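Local coordinates for AbiEi antitoxin C-terminal domain-containing protein (Mycobacterium tuberculosis, PDB 1ZEL), which is of unknown function but has a winged-helix, helix-turn-helix architecture, contains an AbiEi-type antitoxin C-terminal domain and probably binds DNA, at residues G247-L251 / P279-L283; W200-P205 / L287-L292; G101-A105 / A175-L181. The contacts are given in a common frame with arbitrary orientation. Where two conformers were deposited one is given. Residues are numbered along the deposited sequence.

Contact 1 (G247-L251 / P279-L283)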
loop_
_atom_site.group_PDB
_atom_site.type_symbol
_atom_site.label_atom_id
_atom_site.label_comp_id
_atom_site.label_asym_id
_atom_site.label_seq_id
_atom_site.Cartn_x
_atom_site.Cartn_y
_atom_site.Cartn_z
ATOM N N GLY A 247 23.247 12.243 4.870
ATOM C CA GLY A 247 23.482 11.166 3.900
ATOM C C GLY A 247 24.856 10.523 4.043
ATOM O O GLY A 247 24.990 9.290 4.062
ATOM N N GLN A 248 25.883 11.356 4.183
ATOM C CA GLN A 248 27.245 10.856 4.355
ATOM C C GLN A 248 27.440 10.135 5.701
ATOM O O GLN A 248 28.163 9.122 5.785
ATOM C CB GLN A 248 28.233 12.000 4.159
ATOM C CG GLN A 248 28.246 12.489 2.697
ATOM C CD GLN A 248 28.927 13.830 2.505
ATOM O OE1 GLN A 248 29.856 14.179 3.229
ATOM N NE2 GLN A 248 28.471 14.587 1.511
ATOM N N ALA A 249 26.760 10.620 6.738
ATOM C CA ALA A 249 26.843 9.978 8.049
ATOM C C ALA A 249 26.142 8.627 8.024
ATOM O O ALA A 249 26.617 7.660 8.630
ATOM C CB ALA A 249 26.240 10.848 9.117
ATOM N N LEU A 250 25.013 8.559 7.326
ATOM C CA LEU A 250 24.265 7.309 7.232
ATOM C C LEU A 250 25.107 6.317 6.469
ATOM O O LEU A 250 25.225 5.149 6.863
ATOM C CB LEU A 250 22.900 7.531 6.529
ATOM C CG LEU A 250 22.081 6.239 6.340
ATOM C CD1 LEU A 250 21.731 5.640 7.701
ATOM C CD2 LEU A 250 20.844 6.493 5.493
ATOM N N LEU A 251 25.722 6.784 5.383
ATOM C CA LEU A 251 26.486 5.860 4.534
ATOM C C LEU A 251 27.669 5.289 5.296
ATOM O O LEU A 251 28.009 4.118 5.127
ATOM C CB LEU A 251 26.933 6.502 3.206
ATOM C CG LEU A 251 27.596 5.564 2.177
ATOM C CD1 LEU A 251 26.806 4.275 1.892
ATOM C CD2 LEU A 251 27.863 6.281 0.901
ATOM N N PRO A 279 30.249 10.900 -6.309
ATOM C CA PRO A 279 31.342 10.092 -5.762
ATOM C C PRO A 279 31.244 9.867 -4.235
ATOM O O PRO A 279 31.770 8.869 -3.730
ATOM C CB PRO A 279 32.592 10.900 -6.140
ATOM C CG PRO A 279 32.095 12.314 -6.294
ATOM C CD PRO A 279 30.745 12.153 -6.914
ATOM N N GLU A 280 30.565 10.771 -3.524
ATOM C CA GLU A 280 30.341 10.645 -2.088
ATOM C C GLU A 280 29.620 9.328 -1.757
ATOM O O GLU A 280 29.785 8.770 -0.685
ATOM C CB GLU A 280 29.522 11.847 -1.593
ATOM C CG GLU A 280 30.114 13.239 -1.947
ATOM C CD GLU A 280 29.817 13.725 -3.380
ATOM O OE1 GLU A 280 28.992 13.107 -4.089
ATOM O OE2 GLU A 280 30.413 14.750 -3.803
ATOM N N TYR A 281 28.813 8.841 -2.708
ATOM C CA TYR A 281 27.998 7.635 -2.497
ATOM C C TYR A 281 28.344 6.531 -3.477
ATOM O O TYR A 281 27.662 5.495 -3.531
ATOM C CB TYR A 281 26.500 7.982 -2.563
ATOM C CG TYR A 281 26.195 9.196 -1.738
ATOM C CD1 TYR A 281 26.088 10.457 -2.328
ATOM C CD2 TYR A 281 26.116 9.112 -0.353
ATOM C CE1 TYR A 281 25.850 11.594 -1.544
ATOM C CE2 TYR A 281 25.884 10.239 0.429
ATOM C CZ TYR A 281 25.761 11.480 -0.178
ATOM O OH TYR A 281 25.519 12.601 0.598
ATOM N N GLN A 282 29.430 6.751 -4.229
ATOM C CA GLN A 282 29.834 5.911 -5.348
ATOM C C GLN A 282 28.631 5.531 -6.184
ATOM O O GLN A 282 28.342 4.358 -6.395
ATOM C CB GLN A 282 30.630 4.678 -4.855
ATOM C CG GLN A 282 31.998 5.057 -4.189
ATOM C CD GLN A 282 32.997 5.576 -5.204
ATOM O OE1 GLN A 282 33.416 4.840 -6.088
ATOM N NE2 GLN A 282 33.361 6.854 -5.103
ATOM N N LEU A 283 27.923 6.557 -6.649
ATOM C CA LEU A 283 26.635 6.356 -7.259
ATOM C C LEU A 283 26.520 7.116 -8.561
ATOM O O LEU A 283 26.854 8.307 -8.636
ATOM C CB LEU A 283 25.548 6.820 -6.267
ATOM C CG LEU A 283 24.092 6.597 -6.603
ATOM C CD1 LEU A 283 23.366 6.330 -5.332
ATOM C CD2 LEU A 283 23.529 7.808 -7.282
#
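A tyrosine ring here meets a helix at a glycine: Tyr281 drives its rim against the backbone of Gly247, with CE2 3.8 Å from Gly247 C, and the amide N of Gln248 also lies near the ring plane at the edge. A CB placed ideally on Gly247 would point toward the ring and come 3.0 Å from Tyr281 OH, a tight fit, so the bare backbone at this position lets the phenol lie close along helix 244-251. One turn further on, Leu251 packs against the same ring: its CD2 is 3.6 Å from Tyr281 CD2 and 3.5 Å from Glu280 O, with CA-to-CB directed toward the loop. Residues 279-283 form the tip of a beta hairpin joining strands 276-278 and 283-285. Glu280 and Tyr281 have type I turn angles, Gln282 N bonds back to Pro279 O at 3.2 Å, and Gln282, in the left-handed region (43/56), makes with Leu283 a G1 beta bulge facing Ala278. The side chain fastens the same turn, Gln282 NE2 donating to Pro279 O at 2.9 Å. Tyr281 has the m rotamer, which carries its hydroxyl beyond the turn to Asp239 OD2 on helix 228-240, a hydrogen bond; its carbonyl is held by Gln232 of that helix, and Ser235 touches both Tyr281 and Leu251. The hairpin tip is thereby wedged between two helices. At the solvent side, Gln248 lays its CG 3.4 Å from Tyr281 OH, and its NE2 is 4.1 Å from Glu280 CG.

Contact 2 (W200-P205 / L287-L292); sequences WADLVP and LVVPLL
Leu287 lays its CD2 over one face of the Trp200 indole, 3.7 Å from the centroid of the six-membered ring and 12° off its normal, a CH-pi contact. This is helix-helix packing: the short helix that includes residues 200-203, with 3-10 geometry following at 204-205, leans on the first turn of the C-terminal helix 288-296, the two running in roughly opposite directions. The closest CA pairs are Ala201 with Leu291 at 6.0 Å and Val204 with Val288 at 6.4 Å. Each backbone is tied within itself, Val204 N to Trp200 O at 2.8 Å, Leu291 N to Leu287 O and Leu292 N to Val288 O both at 3.0 Å. Leu287 occupies the N-cap position with phi/psi -128/-62, while Asp285, two residues earlier, takes the amides of Leu287, Val288 and Val289 on its carboxylate.

The side chains that meet are all apolar. Trp200 (chi1 -81°, chi2 96°) points toward the other helix, its NE1 being bonded to Pro194 O and its ring meeting Phe197 edge-to-face. Leu287 is t, p; Leu291 and Leu292 are both m, t. Leu291 inserts between Trp200, Ala201 and Val204: its CD1 is 3.4 Å from Trp200 CB and 3.6 Å from Ala201 N, and its CB is 3.9 Å from Val204 CG2. Val204 (m) also reaches Val288 (t), CG1 to CG1 4.2 Å, and Ile295. Val288 also touches Leu237 and Ser240 of helix 228-240. At the far end, Leu292 CD2 lies 3.9 Å from Val204 CG2 and 4.1 Å from Pro205 N.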
loop_
_atom_site.group_PDB
_atom_site.type_symbol
_atom_site.label_atom_id
_atom_site.label_comp_id
_atom_site.label_asym_id
_atom_site.label_seq_id
_atom_site.Cartn_x
_atom_site.Cartn_y
_atom_site.Cartn_z
ATOM N N TRP A 200 7.980 7.665 -9.746
ATOM C CA TRP A 200 9.178 8.434 -9.380
ATOM C C TRP A 200 9.072 9.920 -9.704
ATOM O O TRP A 200 9.441 10.758 -8.884
ATOM C CB TRP A 200 10.431 7.833 -10.030
ATOM C CG TRP A 200 10.954 6.666 -9.263
ATOM C CD1 TRP A 200 10.707 5.357 -9.512
ATOM C CD2 TRP A 200 11.761 6.714 -8.086
ATOM N NE1 TRP A 200 11.341 4.573 -8.584
ATOM C CE2 TRP A 200 12.003 5.383 -7.697
ATOM C CE3 TRP A 200 12.334 7.748 -7.348
ATOM C CZ2 TRP A 200 12.780 5.051 -6.575
ATOM C CZ3 TRP A 200 13.104 7.424 -6.235
ATOM C CH2 TRP A 200 13.330 6.082 -5.870
ATOM N N ALA A 201 8.562 10.252 -10.880
ATOM C CA ALA A 201 8.450 11.671 -11.277
ATOM C C ALA A 201 7.513 12.422 -10.343
ATOM O O ALA A 201 7.691 13.607 -10.102
ATOM C CB ALA A 201 8.002 11.820 -12.744
ATOM N N ASP A 202 6.519 11.720 -9.810
ATOM C CA ASP A 202 5.561 12.278 -8.861
ATOM C C ASP A 202 6.204 12.453 -7.470
ATOM O O ASP A 202 5.812 13.324 -6.689
ATOM C CB ASP A 202 4.372 11.319 -8.774
ATOM C CG ASP A 202 3.042 12.026 -8.668
ATOM O OD1 ASP A 202 2.317 11.727 -7.715
ATOM O OD2 ASP A 202 2.701 12.846 -9.545
ATOM N N LEU A 203 7.175 11.604 -7.159
ATOM C CA LEU A 203 7.805 11.636 -5.837
ATOM C C LEU A 203 8.957 12.643 -5.773
ATOM O O LEU A 203 9.080 13.381 -4.801
ATOM C CB LEU A 203 8.327 10.247 -5.455
ATOM C CG LEU A 203 9.177 10.164 -4.172
ATOM C CD1 LEU A 203 8.307 10.401 -2.925
ATOM C CD2 LEU A 203 9.858 8.834 -4.096
ATOM N N VAL A 204 9.797 12.660 -6.808
ATOM C CA VAL A 204 11.103 13.328 -6.705
ATOM C C VAL A 204 11.053 14.817 -6.354
ATOM O O VAL A 204 11.993 15.297 -5.733
ATOM C CB VAL A 204 12.074 13.052 -7.893
ATOM C CG1 VAL A 204 12.537 11.600 -7.864
ATOM C CG2 VAL A 204 11.444 13.398 -9.258
ATOM N N PRO A 205 9.984 15.550 -6.742
ATOM C CA PRO A 205 9.912 16.953 -6.295
ATOM C C PRO A 205 9.729 17.108 -4.790
ATOM O O PRO A 205 9.956 18.196 -4.256
ATOM C CB PRO A 205 8.658 17.476 -7.008
ATOM C CG PRO A 205 8.528 16.583 -8.204
ATOM C CD PRO A 205 8.839 15.234 -7.619
ATOM N N LEU A 287 18.271 8.464 -12.457
ATOM C CA LEU A 287 16.863 8.545 -12.119
ATOM C C LEU A 287 16.423 9.844 -11.455
ATOM O O LEU A 287 15.570 10.531 -11.980
ATOM C CB LEU A 287 16.472 7.348 -11.249
ATOM C CG LEU A 287 15.073 7.275 -10.630
ATOM C CD1 LEU A 287 14.030 7.095 -11.704
ATOM C CD2 LEU A 287 15.077 6.085 -9.689
ATOM N N VAL A 288 16.969 10.149 -10.287
ATOM C CA VAL A 288 16.440 11.229 -9.474
ATOM C C VAL A 288 16.668 12.584 -10.159
ATOM O O VAL A 288 15.701 13.250 -10.548
ATOM C CB VAL A 288 16.989 11.171 -8.038
ATOM C CG1 VAL A 288 16.584 12.406 -7.232
ATOM C CG2 VAL A 288 16.464 9.896 -7.333
ATOM N N VAL A 289 17.932 12.961 -10.358
ATOM C CA VAL A 289 18.257 14.229 -11.050
ATOM C C VAL A 289 17.764 14.269 -12.522
ATOM O O VAL A 289 17.110 15.233 -12.934
ATOM C CB VAL A 289 19.745 14.631 -10.842
ATOM C CG1 VAL A 289 20.049 15.983 -11.478
ATOM C CG2 VAL A 289 20.039 14.712 -9.357
ATOM N N PRO A 290 17.996 13.200 -13.298
ATOM C CA PRO A 290 17.408 13.160 -14.650
ATOM C C PRO A 290 15.880 13.375 -14.744
ATOM O O PRO A 290 15.419 14.036 -15.689
ATOM C CB PRO A 290 17.771 11.753 -15.137
ATOM C CG PRO A 290 19.002 11.430 -14.386
ATOM C CD PRO A 290 18.797 11.992 -13.030
ATOM N N LEU A 291 15.099 12.819 -13.809
ATOM C CA LEU A 291 13.669 13.139 -13.730
ATOM C C LEU A 291 13.418 14.592 -13.365
ATOM O O LEU A 291 12.542 15.218 -13.954
ATOM C CB LEU A 291 12.915 12.267 -12.722
ATOM C CG LEU A 291 12.606 10.844 -13.171
ATOM C CD1 LEU A 291 11.924 10.106 -12.054
ATOM C CD2 LEU A 291 11.759 10.800 -14.452
ATOM N N LEU A 292 14.146 15.104 -12.370
ATOM C CA LEU A 292 14.014 16.511 -11.976
ATOM C C LEU A 292 14.317 17.445 -13.146
ATOM O O LEU A 292 13.707 18.512 -13.290
ATOM C CB LEU A 292 14.939 16.822 -10.808
ATOM C CG LEU A 292 14.480 16.214 -9.491
ATOM C CD1 LEU A 292 15.528 16.451 -8.462
ATOM C CD2 LEU A 292 13.147 16.860 -9.074
#

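Contact 3 (G101-A105 / A175-L181); sequences GFMLA and ATGLPAL
Leu104 (m, t) is the apolar centre, with CD1 4.0 Å from Ala175 CB and 4.1 Å from Leu178 CB, and CB 3.8 Å from Ala180 CB. It belongs to strand 103-104, an outer strand of a three-stranded mixed sheet within the AbiEi antitoxin C-terminal domain. Extended residues 179-181 run alongside it in the same direction, forming a single parallel beta bridge between Leu104 and Ala180 (CA-CA 4.3 Å). On its other side the strand bonds to strand 124-127 through Met103 and Ala105, so the backbone groups alternate between two neighbours.

Next to the centre, Phe102 (p) presents its ring edge to Leu178 (m, t), CZ to CD2 4.1 Å, and its carbonyl O lies 3.7 Å from Pro179 CB; Leu90 and Leu94 of helix 88-96 also pack on Phe102. Met103 (m, t, p) sends its CG to within 4.1 Å of Pro179 CB, its SD to 4.0 Å from Leu181 CD2 and its CE to 3.5 Å from Ala180 O. Ala105 CB meets Leu181 CD1 at 3.7 Å, where Gln189 of helix 183-192 touches both residues.

Two backbone hydrogen bonds make the bridge: Leu104 N to Pro179 O, 2.9 Å, and Leu181 N to Leu104 O, 2.9 Å. CA-H...O contacts of 3.5 Å flank them, Met103 CA to Pro179 O and Ala180 CA to Leu104 O. Before this segment straightens, Ala175 to Leu178 make a type I' turn, with Thr176 at 65/20 and Gly177 at 103/-6. At its polar edge Thr176 OG1, also bonded to Arg91, donates to Ala175 O at 2.6 Å.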
loop_
_atom_site.group_PDB
_atom_site.type_symbol
_atom_site.label_atom_id
_atom_site.label_comp_id
_atom_site.label_asym_id
_atom_site.label_seq_id
_atom_site.Cartn_x
_atom_site.Cartn_y
_atom_site.Cartn_z
ATOM N N GLY A 101 -0.995 -9.751 7.558
ATOM C CA GLY A 101 0.373 -9.294 7.791
ATOM C C GLY A 101 0.959 -8.342 6.763
ATOM O O GLY A 101 2.162 -8.108 6.785
ATOM N N PHE A 102 0.126 -7.780 5.873
ATOM C CA PHE A 102 0.635 -6.896 4.832
ATOM C C PHE A 102 0.684 -5.495 5.375
ATOM O O PHE A 102 0.006 -5.166 6.366
ATOM C CB PHE A 102 -0.253 -6.907 3.551
ATOM C CG PHE A 102 -1.690 -6.468 3.797
ATOM C CD1 PHE A 102 -2.024 -5.114 3.825
ATOM C CD2 PHE A 102 -2.702 -7.407 3.984
ATOM C CE1 PHE A 102 -3.329 -4.702 4.085
ATOM C CE2 PHE A 102 -4.038 -6.994 4.212
ATOM C CZ PHE A 102 -4.329 -5.636 4.270
ATOM N N MET A 103 1.473 -4.662 4.707
ATOM C CA MET A 103 1.412 -3.235 4.906
ATOM C C MET A 103 1.366 -2.550 3.549
ATOM O O MET A 103 2.060 -2.974 2.633
ATOM C CB MET A 103 2.641 -2.766 5.698
ATOM C CG MET A 103 2.774 -3.455 7.035
ATOM S SD MET A 103 4.179 -2.951 8.052
ATOM C CE MET A 103 3.637 -1.360 8.626
ATOM N N LEU A 104 0.552 -1.495 3.416
ATOM C CA LEU A 104 0.604 -0.648 2.240
ATOM C C LEU A 104 2.036 -0.155 2.067
ATOM O O LEU A 104 2.695 0.214 3.051
ATOM C CB LEU A 104 -0.367 0.530 2.375
ATOM C CG LEU A 104 -1.857 0.202 2.325
ATOM C CD1 LEU A 104 -2.717 1.443 2.589
ATOM C CD2 LEU A 104 -2.229 -0.460 1.004
ATOM N N ALA A 105 2.539 -0.192 0.833
ATOM C CA ALA A 105 3.937 0.173 0.572
ATOM C C ALA A 105 4.047 1.137 -0.591
ATOM O O ALA A 105 3.034 1.649 -1.086
ATOM C CB ALA A 105 4.799 -1.081 0.328
ATOM N N ALA A 175 -3.956 6.077 6.639
ATOM C CA ALA A 175 -3.938 5.245 5.403
ATOM C C ALA A 175 -5.255 4.458 5.269
ATOM O O ALA A 175 -5.269 3.273 4.843
ATOM C CB ALA A 175 -2.712 4.290 5.370
ATOM N N THR A 176 -6.347 5.130 5.664
ATOM C CA THR A 176 -7.737 4.656 5.592
ATOM C C THR A 176 -8.009 3.462 6.486
ATOM O O THR A 176 -8.969 2.707 6.250
ATOM C CB THR A 176 -8.167 4.282 4.159
ATOM O OG1 THR A 176 -7.607 2.999 3.825
ATOM C CG2 THR A 176 -7.728 5.325 3.150
ATOM N N GLY A 177 -7.150 3.261 7.480
ATOM C CA GLY A 177 -7.362 2.198 8.438
ATOM C C GLY A 177 -6.509 0.963 8.253
ATOM O O GLY A 177 -6.565 0.061 9.079
ATOM N N LEU A 178 -5.741 0.900 7.167
ATOM C CA LEU A 178 -4.870 -0.251 6.940
ATOM C C LEU A 178 -3.481 0.074 7.445
ATOM O O LEU A 178 -3.141 1.247 7.523
ATOM C CB LEU A 178 -4.805 -0.579 5.447
ATOM C CG LEU A 178 -6.113 -1.053 4.826
ATOM C CD1 LEU A 178 -5.885 -1.105 3.342
ATOM C CD2 LEU A 178 -6.540 -2.421 5.366
ATOM N N PRO A 179 -2.685 -0.955 7.769
ATOM C CA PRO A 179 -1.270 -0.804 8.142
ATOM C C PRO A 179 -0.508 -0.308 6.920
ATOM O O PRO A 179 -0.824 -0.719 5.799
ATOM C CB PRO A 179 -0.826 -2.230 8.466
ATOM C CG PRO A 179 -2.048 -3.027 8.590
ATOM C CD PRO A 179 -3.103 -2.370 7.770
ATOM N N ALA A 180 0.434 0.621 7.126
ATOM C CA ALA A 180 1.186 1.211 6.028
ATOM C C ALA A 180 2.595 1.550 6.500
ATOM O O ALA A 180 2.823 1.877 7.687
ATOM C CB ALA A 180 0.472 2.471 5.493
ATOM N N LEU A 181 3.538 1.466 5.565
ATOM C CA LEU A 181 4.927 1.782 5.833
ATOM C C LEU A 181 5.037 3.258 6.181
ATOM O O LEU A 181 4.317 4.092 5.608
ATOM C CB LEU A 181 5.789 1.535 4.588
ATOM C CG LEU A 181 5.965 0.084 4.123
ATOM C CD1 LEU A 181 7.039 0.029 3.025
ATOM C CD2 LEU A 181 6.266 -0.868 5.281
#

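In the fold
Contact 3 comes first along the chain and closes before the other two open, near the centre of the molecule. Contact 2 then spans residues 200 to 292, bringing the C-terminal helix 288-296 back onto helix 200-203, and contact 1 forms within that span. The centres of contacts 1 and 2 are 19 Å apart, on the same side of the chain's centre; the centre of contact 3 lies about 30 Å from that of contact 1 and about 24 Å from that of contact 2. Helix 228-240 is common to contacts 1 and 2, while helix 183-192 packs on both 2 and 3. The C-terminal helix is thus fastened to residues more than 80 positions earlier.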